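Local coordinates for protein beta-glucanase (Bacteroides thetaiotaomicron, PDB 6EUG) that probably hydrolyses beta-1,3-galactosidic bonds during arabinogalactan breakdown, using the five-bladed beta-propeller of glycoside hydrolase family 43 held in this chain, at residues A[111-115]-A[214-219]; A[223-227]-A[239-243]. All coordinates share one frame; numbering follows the deposited sequence.

Both contacts belong to the five-bladed beta-propeller of the family 43 part, and both are largely buried. Interaction 1, nearer the centre of the chain, joins two blades: strands 108-117 and 215-219 run side by side with no hydrogen bond between them, meeting through side chains and a shared sugar mimic. Interaction 2 lies within one blade, where 223-227 and 239-243 are paired by backbone bonds farther out; of its touching residues only Lys224, in a salt bridge, is exposed. Strand 215-219 borders strand 225-231 in the same sheet, with a probable hydrogen bond from Tyr226 N to Phe218 O, so the inter-blade seam of interaction 1 is continuous with the hairpin of interaction 2.

Interaction 1. Residues A[111-115]-A[214-219]; sequences RPKVI and DMTLFV. With GIM (glucoimidazole), chain B.
The O2 hydroxyl of glucoimidazole is held between Arg111 and Asp214: it donates to Asp214 OD2 at 2.7 Å and accepts from Arg111 NH2 at 3.2 Å, with an N-H...O angle of 146°. Arg111 NE reaches the neighbouring hydroxyl O3 more weakly, and also forms a salt bridge to Asp214 OD1 at 3.3 Å, OD1 lying at the guanidinium edge though the carboxylate plane is turned 58° from it. The arginine chain is extended from CG to NE, which carries the cation from the strand into the pocket. A carboxylate and a guanidinium side by side suit a sugar, the first accepting from hydroxyls and the second donating to them.

Behind this pair Lys113 sets out toward strand 215-219, but bends about CB-CG and CD-CE bring NZ back to its own strand, for a 3.0 Å hydrogen bond to Pro112 O, approached from above the carbonyl plane, and a weak one to Arg111 O; Gly47 O adds another weak bond. Carbonyl oxygens thus receive this buried ammonium, while its CE packs 3.6 Å from Thr216 OG1. Farther along, the side chains that meet are apolar, though the buried amide Leu217 N has no partner. Ile115 CD1 meets Leu217 CD1 at 3.9 Å, while its CG2 meets Val219 CG2 at 3.8 Å and also lies near Leu217 CB.

The strands run nearly parallel, 13° apart, but their axes come no nearer than 6.8 Å and no hydrogen bond links them, as expected of innermost strands in adjacent propeller blades. Each is hydrogen-bonded into its own sheet, 111-115 to strand 122-130 and 214-219 to strand 225-231, and Trp126 of the former neighbour packs against Met215 and Leu217 across the seam.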
ATOM      1  N   ARG A 111      -2.320  -5.950   2.222  1.00 11.60           N
ATOM      2  CA  ARG A 111      -2.143  -4.507   2.242  1.00 12.59           C
ATOM      3  C   ARG A 111      -3.446  -3.717   2.173  1.00 13.64           C
ATOM      4  O   ARG A 111      -3.556  -2.739   1.438  1.00 15.88           O
ATOM      5  CB  ARG A 111      -1.093  -4.076   1.197  1.00 13.20           C
ATOM      6  CG  ARG A 111       0.310  -4.587   1.495  1.00 12.11           C
ATOM      7  CD  ARG A 111       1.426  -4.001   0.614  1.00 13.64           C
ATOM      8  NE  ARG A 111       2.709  -4.628   0.953  1.00 13.26           N
ATOM      9  CZ  ARG A 111       3.484  -4.301   1.996  1.00 13.61           C
ATOM     10  NH1 ARG A 111       3.207  -3.273   2.779  1.00 13.95           N
ATOM     11  NH2 ARG A 111       4.613  -4.986   2.242  1.00 14.14           N
ATOM     12  N   PRO A 112      -4.430  -4.080   3.032  1.00 13.46           N
ATOM     13  CA  PRO A 112      -5.673  -3.321   3.022  1.00 14.01           C
ATOM     14  C   PRO A 112      -5.522  -1.863   3.443  1.00 12.74           C
ATOM     15  O   PRO A 112      -4.679  -1.545   4.303  1.00 14.15           O
ATOM     16  CB  PRO A 112      -6.521  -4.050   4.074  1.00 15.95           C
ATOM     17  CG  PRO A 112      -5.485  -4.524   5.075  1.00 15.63           C
ATOM     18  CD  PRO A 112      -4.334  -4.969   4.203  1.00 15.27           C
ATOM     19  N   LYS A 113      -6.371  -1.010   2.899  1.00 12.60           N
ATOM     20  CA  LYS A 113      -6.472   0.401   3.295  1.00 13.44           C
ATOM     21  C   LYS A 113      -7.936   0.814   3.280  1.00 15.31           C
ATOM     22  O   LYS A 113      -8.693   0.376   2.431  1.00 15.86           O
ATOM     23  CB  LYS A 113      -5.665   1.329   2.369  1.00 13.64           C
ATOM     24  CG  LYS A 113      -4.191   0.906   2.163  1.00 13.70           C
ATOM     25  CD  LYS A 113      -3.363   1.168   3.419  1.00 14.70           C
ATOM     26  CE  LYS A 113      -1.955   0.622   3.286  1.00 14.14           C
ATOM     27  NZ  LYS A 113      -1.927  -0.899   3.262  1.00 14.60           N
ATOM     28  N   VAL A 114      -8.302   1.677   4.221  1.00 14.64           N
ATOM     29  CA  VAL A 114      -9.668   2.219   4.324  1.00 13.11           C
ATOM     30  C   VAL A 114      -9.641   3.742   4.312  1.00 14.06           C
ATOM     31  O   VAL A 114      -8.841   4.353   5.060  1.00 15.77           O
ATOM     32  CB  VAL A 114     -10.404   1.703   5.611  1.00 14.54           C
ATOM     33  CG1 VAL A 114     -11.820   2.210   5.693  1.00 14.59           C
ATOM     34  CG2 VAL A 114     -10.425   0.175   5.641  1.00 16.00           C
ATOM     35  N   ILE A 115     -10.558   4.314   3.522  1.00 12.95           N
ATOM     36  CA  ILE A 115     -10.804   5.757   3.445  1.00 14.79           C
ATOM     37  C   ILE A 115     -12.297   6.087   3.619  1.00 18.10           C
ATOM     38  O   ILE A 115     -13.174   5.305   3.247  1.00 18.25           O
ATOM     39  CB  ILE A 115     -10.262   6.361   2.136  1.00 16.16           C
ATOM     40  CG1 ILE A 115     -10.891   5.709   0.892  1.00 15.50           C
ATOM     41  CG2 ILE A 115      -8.739   6.307   2.110  1.00 16.84           C
ATOM     42  CD1 ILE A 115     -10.344   6.159  -0.444  1.00 17.92           C
ATOM     43  N   ASP A 214       1.336  -4.626  -4.527  1.00 12.73           N
ATOM     44  CA  ASP A 214       1.430  -3.745  -3.368  1.00 13.20           C
ATOM     45  C   ASP A 214       0.741  -2.394  -3.718  1.00 13.03           C
ATOM     46  O   ASP A 214       0.846  -1.910  -4.864  1.00 13.69           O
ATOM     47  CB  ASP A 214       2.879  -3.441  -2.958  1.00 14.54           C
ATOM     48  CG  ASP A 214       3.597  -4.605  -2.302  1.00 15.10           C
ATOM     49  OD1 ASP A 214       3.050  -5.721  -2.111  1.00 14.47           O
ATOM     50  OD2 ASP A 214       4.764  -4.365  -1.904  1.00 16.18           O
ATOM     51  N   MET A 215      -0.008  -1.860  -2.751  1.00 12.72           N
ATOM     52  CA  MET A 215      -0.843  -0.655  -2.965  1.00 12.08           C
ATOM     53  C   MET A 215      -1.125   0.162  -1.712  1.00 12.10           C
ATOM     54  O   MET A 215      -0.979  -0.306  -0.575  1.00 13.08           O
ATOM     55  CB  MET A 215      -2.185  -1.056  -3.616  1.00 14.04           C
ATOM     56  CG  MET A 215      -3.025  -2.092  -2.858  1.00 13.15           C
ATOM     57  SD  MET A 215      -4.821  -1.866  -2.837  1.00 15.10           S
ATOM     58  CE  MET A 215      -4.906  -0.501  -1.657  1.00 15.52           C
ATOM     59  N   THR A 216      -1.555   1.416  -1.949  1.00 12.55           N
ATOM     60  CA  THR A 216      -2.125   2.233  -0.933  1.00 14.05           C
ATOM     61  C   THR A 216      -3.162   3.190  -1.529  1.00 14.28           C
ATOM     62  O   THR A 216      -3.455   3.138  -2.744  1.00 13.68           O
ATOM     63  CB  THR A 216      -1.049   2.948  -0.111  1.00 14.81           C
ATOM     64  OG1 THR A 216      -1.622   3.474   1.098  1.00 14.96           O
ATOM     65  CG2 THR A 216      -0.346   4.081  -0.910  1.00 14.35           C
ATOM     66  N   LEU A 217      -3.745   3.987  -0.637  1.00 14.33           N
ATOM     67  CA  LEU A 217      -4.766   5.014  -0.964  1.00 13.03           C
ATOM     68  C   LEU A 217      -4.397   6.344  -0.369  1.00 14.51           C
ATOM     69  O   LEU A 217      -3.772   6.390   0.702  1.00 17.05           O
ATOM     70  CB  LEU A 217      -6.152   4.614  -0.412  1.00 13.55           C
ATOM     71  CG  LEU A 217      -6.795   3.307  -0.892  1.00 13.93           C
ATOM     72  CD1 LEU A 217      -8.083   2.958  -0.111  1.00 14.15           C
ATOM     73  CD2 LEU A 217      -7.090   3.319  -2.390  1.00 15.47           C
ATOM     74  N   PHE A 218      -4.847   7.427  -1.009  1.00 13.25           N
ATOM     75  CA  PHE A 218      -4.667   8.773  -0.448  1.00 14.00           C
ATOM     76  C   PHE A 218      -5.831   9.675  -0.821  1.00 12.98           C
ATOM     77  O   PHE A 218      -6.183   9.747  -1.999  1.00 13.66           O
ATOM     78  CB  PHE A 218      -3.344   9.434  -0.903  1.00 15.93           C
ATOM     79  CG  PHE A 218      -3.058  10.750  -0.196  1.00 15.19           C
ATOM     80  CD1 PHE A 218      -2.635  10.763   1.126  1.00 16.87           C
ATOM     81  CD2 PHE A 218      -3.252  11.957  -0.830  1.00 17.68           C
ATOM     82  CE1 PHE A 218      -2.399  11.951   1.790  1.00 17.99           C
ATOM     83  CE2 PHE A 218      -3.014  13.158  -0.172  1.00 16.10           C
ATOM     84  CZ  PHE A 218      -2.587  13.162   1.138  1.00 18.21           C
ATOM     85  N   VAL A 219      -6.429  10.323   0.188  1.00 13.12           N
ATOM     86  CA  VAL A 219      -7.461  11.352  -0.030  1.00 13.45           C
ATOM     87  C   VAL A 219      -6.820  12.763  -0.009  1.00 14.89           C
ATOM     88  O   VAL A 219      -6.257  13.219   1.015  1.00 14.25           O
ATOM     89  CB  VAL A 219      -8.607  11.301   1.019  1.00 15.12           C
ATOM     90  CG1 VAL A 219      -9.662  12.384   0.703  1.00 17.12           C
ATOM     91  CG2 VAL A 219      -9.265   9.934   1.079  1.00 17.43           C
TER
HETATM   92  C1  GIM B 401       6.236  -8.567  -1.063  1.00 21.19           C
HETATM   93  C2  GIM B 401       5.155  -7.645  -0.648  1.00 20.81           C
HETATM   94  N10 GIM B 401       6.305  -9.881  -0.787  1.00 23.02           N
HETATM   95  C3  GIM B 401       4.316  -8.299   0.465  1.00 20.85           C
HETATM   96  C4  GIM B 401       4.021  -9.780   0.080  1.00 23.02           C
HETATM   97  C5  GIM B 401       5.320 -10.601   0.067  1.00 22.59           C
HETATM   98  C6  GIM B 401       5.115 -12.040  -0.403  1.00 24.67           C
HETATM   99  C7  GIM B 401       8.056  -9.330  -2.030  1.00 24.58           C
HETATM  100  C8  GIM B 401       7.436 -10.368  -1.364  1.00 24.10           C
HETATM  101  N1  GIM B 401       7.301  -8.226  -1.830  1.00 21.48           N
HETATM  102  O3  GIM B 401       3.067  -7.609   0.630  1.00 20.77           O
HETATM  103  O2  GIM B 401       5.740  -6.343  -0.377  1.00 21.37           O
HETATM  104  O4  GIM B 401       3.336  -9.925  -1.190  1.00 21.23           O
HETATM  105  O6  GIM B 401       4.784 -12.071  -1.789  1.00 28.24           O

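Interaction 2. Residues A[223-227]-A[239-243]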
ATOM      1  N   GLY A 223     -10.801  16.510  -1.979  1.00 20.70           N
ATOM      2  CA  GLY A 223     -11.727  15.373  -1.853  1.00 19.73           C
ATOM      3  C   GLY A 223     -11.505  14.275  -2.884  1.00 19.16           C
ATOM      4  O   GLY A 223     -12.152  13.228  -2.802  1.00 20.52           O
ATOM      5  N   LYS A 224     -10.581  14.482  -3.827  1.00 17.32           N
ATOM      6  CA  LYS A 224     -10.258  13.437  -4.810  1.00 17.62           C
ATOM      7  C   LYS A 224      -9.386  12.390  -4.136  1.00 17.74           C
ATOM      8  O   LYS A 224      -8.451  12.734  -3.386  1.00 17.99           O
ATOM      9  CB  LYS A 224      -9.561  13.999  -6.049  1.00 17.53           C
ATOM     10  CG  LYS A 224     -10.538  14.664  -7.021  1.00 23.35           C
ATOM     11  CD  LYS A 224      -9.850  15.294  -8.212  1.00 29.43           C
ATOM     12  CE  LYS A 224     -10.864  15.944  -9.156  1.00 34.36           C
ATOM     13  NZ  LYS A 224     -11.771  14.943  -9.775  1.00 37.41           N
ATOM     14  N   ALA A 225      -9.716  11.128  -4.366  1.00 16.37           N
ATOM     15  CA  ALA A 225      -8.911  10.007  -3.851  1.00 16.12           C
ATOM     16  C   ALA A 225      -8.098   9.334  -4.969  1.00 15.05           C
ATOM     17  O   ALA A 225      -8.536   9.297  -6.116  1.00 14.19           O
ATOM     18  CB  ALA A 225      -9.798   8.983  -3.141  1.00 18.38           C
ATOM     19  N   TYR A 226      -6.940   8.775  -4.585  1.00 15.25           N
ATOM     20  CA  TYR A 226      -5.999   8.130  -5.489  1.00 14.59           C
ATOM     21  C   TYR A 226      -5.604   6.738  -4.989  1.00 14.79           C
ATOM     22  O   TYR A 226      -5.357   6.540  -3.778  1.00 16.24           O
ATOM     23  CB  TYR A 226      -4.716   8.976  -5.726  1.00 15.51           C
ATOM     24  CG  TYR A 226      -5.059  10.348  -6.331  1.00 13.85           C
ATOM     25  CD1 TYR A 226      -5.417  11.420  -5.525  1.00 13.45           C
ATOM     26  CD2 TYR A 226      -5.045  10.553  -7.728  1.00 13.49           C
ATOM     27  CE1 TYR A 226      -5.782  12.647  -6.079  1.00 14.15           C
ATOM     28  CE2 TYR A 226      -5.403  11.764  -8.266  1.00 14.35           C
ATOM     29  CZ  TYR A 226      -5.756  12.810  -7.443  1.00 15.40           C
ATOM     30  OH  TYR A 226      -6.093  14.002  -8.015  1.00 19.39           O
ATOM     31  N   HIS A 227      -5.530   5.822  -5.949  1.00 13.26           N
ATOM     32  CA  HIS A 227      -5.046   4.423  -5.782  1.00 12.77           C
ATOM     33  C   HIS A 227      -3.606   4.356  -6.369  1.00 13.20           C
ATOM     34  O   HIS A 227      -3.395   4.598  -7.570  1.00 13.77           O
ATOM     35  CB  HIS A 227      -6.029   3.467  -6.458  1.00 13.88           C
ATOM     36  CG  HIS A 227      -5.626   2.014  -6.454  1.00 13.55           C
ATOM     37  ND1 HIS A 227      -5.911   1.163  -7.504  1.00 14.37           N
ATOM     38  CD2 HIS A 227      -4.962   1.274  -5.539  1.00 13.80           C
ATOM     39  CE1 HIS A 227      -5.443  -0.043  -7.223  1.00 15.42           C
ATOM     40  NE2 HIS A 227      -4.855   0.004  -6.036  1.00 15.73           N
ATOM     41  N   ILE A 239      -0.257   5.687 -10.486  1.00 13.72           N
ATOM     42  CA  ILE A 239      -1.137   6.499  -9.629  1.00 15.20           C
ATOM     43  C   ILE A 239      -2.391   6.768 -10.435  1.00 15.44           C
ATOM     44  O   ILE A 239      -2.289   7.399 -11.493  1.00 15.81           O
ATOM     45  CB  ILE A 239      -0.495   7.841  -9.224  1.00 16.50           C
ATOM     46  CG1 ILE A 239       0.868   7.590  -8.562  1.00 15.73           C
ATOM     47  CG2 ILE A 239      -1.432   8.642  -8.318  1.00 16.38           C
ATOM     48  CD1 ILE A 239       1.592   8.840  -8.060  1.00 18.65           C
ATOM     49  N   ALA A 240      -3.537   6.281  -9.933  1.00 14.74           N
ATOM     50  CA  ALA A 240      -4.841   6.316 -10.643  1.00 17.03           C
ATOM     51  C   ALA A 240      -5.916   7.054  -9.833  1.00 16.65           C
ATOM     52  O   ALA A 240      -6.191   6.715  -8.675  1.00 16.16           O
ATOM     53  CB  ALA A 240      -5.310   4.903 -10.949  1.00 16.05           C
ATOM     54  N   GLU A 241      -6.538   8.048 -10.453  1.00 17.66           N
ATOM     55  CA  GLU A 241      -7.680   8.740  -9.869  1.00 17.46           C
ATOM     56  C   GLU A 241      -8.912   7.821  -9.665  1.00 14.18           C
ATOM     57  O   GLU A 241      -9.307   7.090 -10.584  1.00 16.07           O
ATOM     58  CB  GLU A 241      -8.034   9.910 -10.782  1.00 15.51           C
ATOM     59  CG  GLU A 241      -9.145  10.833 -10.286  1.00 17.79           C
ATOM     60  CD  GLU A 241      -9.612  11.820 -11.338  1.00 20.54           C
ATOM     61  OE1 GLU A 241      -9.929  11.396 -12.492  1.00 20.73           O
ATOM     62  OE2 GLU A 241      -9.691  13.025 -11.010  1.00 26.47           O
ATOM     63  N   LEU A 242      -9.561   7.932  -8.509  1.00 14.03           N
ATOM     64  CA  LEU A 242     -10.845   7.259  -8.223  1.00 14.63           C
ATOM     65  C   LEU A 242     -12.058   8.154  -8.569  1.00 15.91           C
ATOM     66  O   LEU A 242     -11.985   9.397  -8.523  1.00 17.27           O
ATOM     67  CB  LEU A 242     -10.898   6.845  -6.750  1.00 14.91           C
ATOM     68  CG  LEU A 242      -9.841   5.803  -6.331  1.00 16.10           C
ATOM     69  CD1 LEU A 242     -10.059   5.416  -4.878  1.00 17.76           C
ATOM     70  CD2 LEU A 242      -9.819   4.558  -7.218  1.00 19.51           C
ATOM     71  N   ALA A 243     -13.167   7.502  -8.914  1.00 16.30           N
ATOM     72  CA  ALA A 243     -14.481   8.138  -9.064  1.00 18.90           C
ATOM     73  C   ALA A 243     -14.951   8.820  -7.788  1.00 17.93           C
ATOM     74  O   ALA A 243     -14.401   8.564  -6.725  1.00 16.08           O
ATOM     75  CB  ALA A 243     -15.511   7.084  -9.468  1.00 20.10           C
TER
HETATM   76  O   HOH W   1     -13.039  11.823  -9.482  1.00 26.65           O
HETATM   77  O   HOH W   2     -12.083  10.777  -6.021  1.00 20.04           O
HETATM   78  O   HOH W   3      -7.044  14.444 -10.574  1.00 27.20           O
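Antiparallel strands 225-231 and 236-242 pair here as a hairpin, His227 and Ala240 forming a hydrogen-bonded pair with N-H...O angles of 173° and 163°, and Tyr226 and Glu241 a non-hydrogen-bonded one. Leu242 N continues the pairing to Ala225 O at 2.9 Å, whereas Ala225 N and Leu242 O are joined through a water. Leucine suits its place by spreading two methyls along the partner strand: Leu242 CD1 touches Ala225 CB at 4.0 Å and CD2 touches His227 CB. The His227 ring leads away from the pair, and its ND1 is hydrogen-bonded to His249.

On the face of Tyr226 and Glu241, the tyrosine ring leans obliquely against the other strand, its CD2 3.8 Å from Glu241 CA and 4.1 Å from Ile239 CG2. Glu241 CG stands opposite the backbone N (chi1 -175°), and the extended chain carries the carboxylate to Lys224, whose NZ meets OE2 at 3.1 Å from above the carboxylate plane. One water donates to both Tyr226 OH and OE2, while OE1 is bonded to Thr250. With lysine, threonine and water around it, the buried carboxylate is well compensated and probably remains ionised.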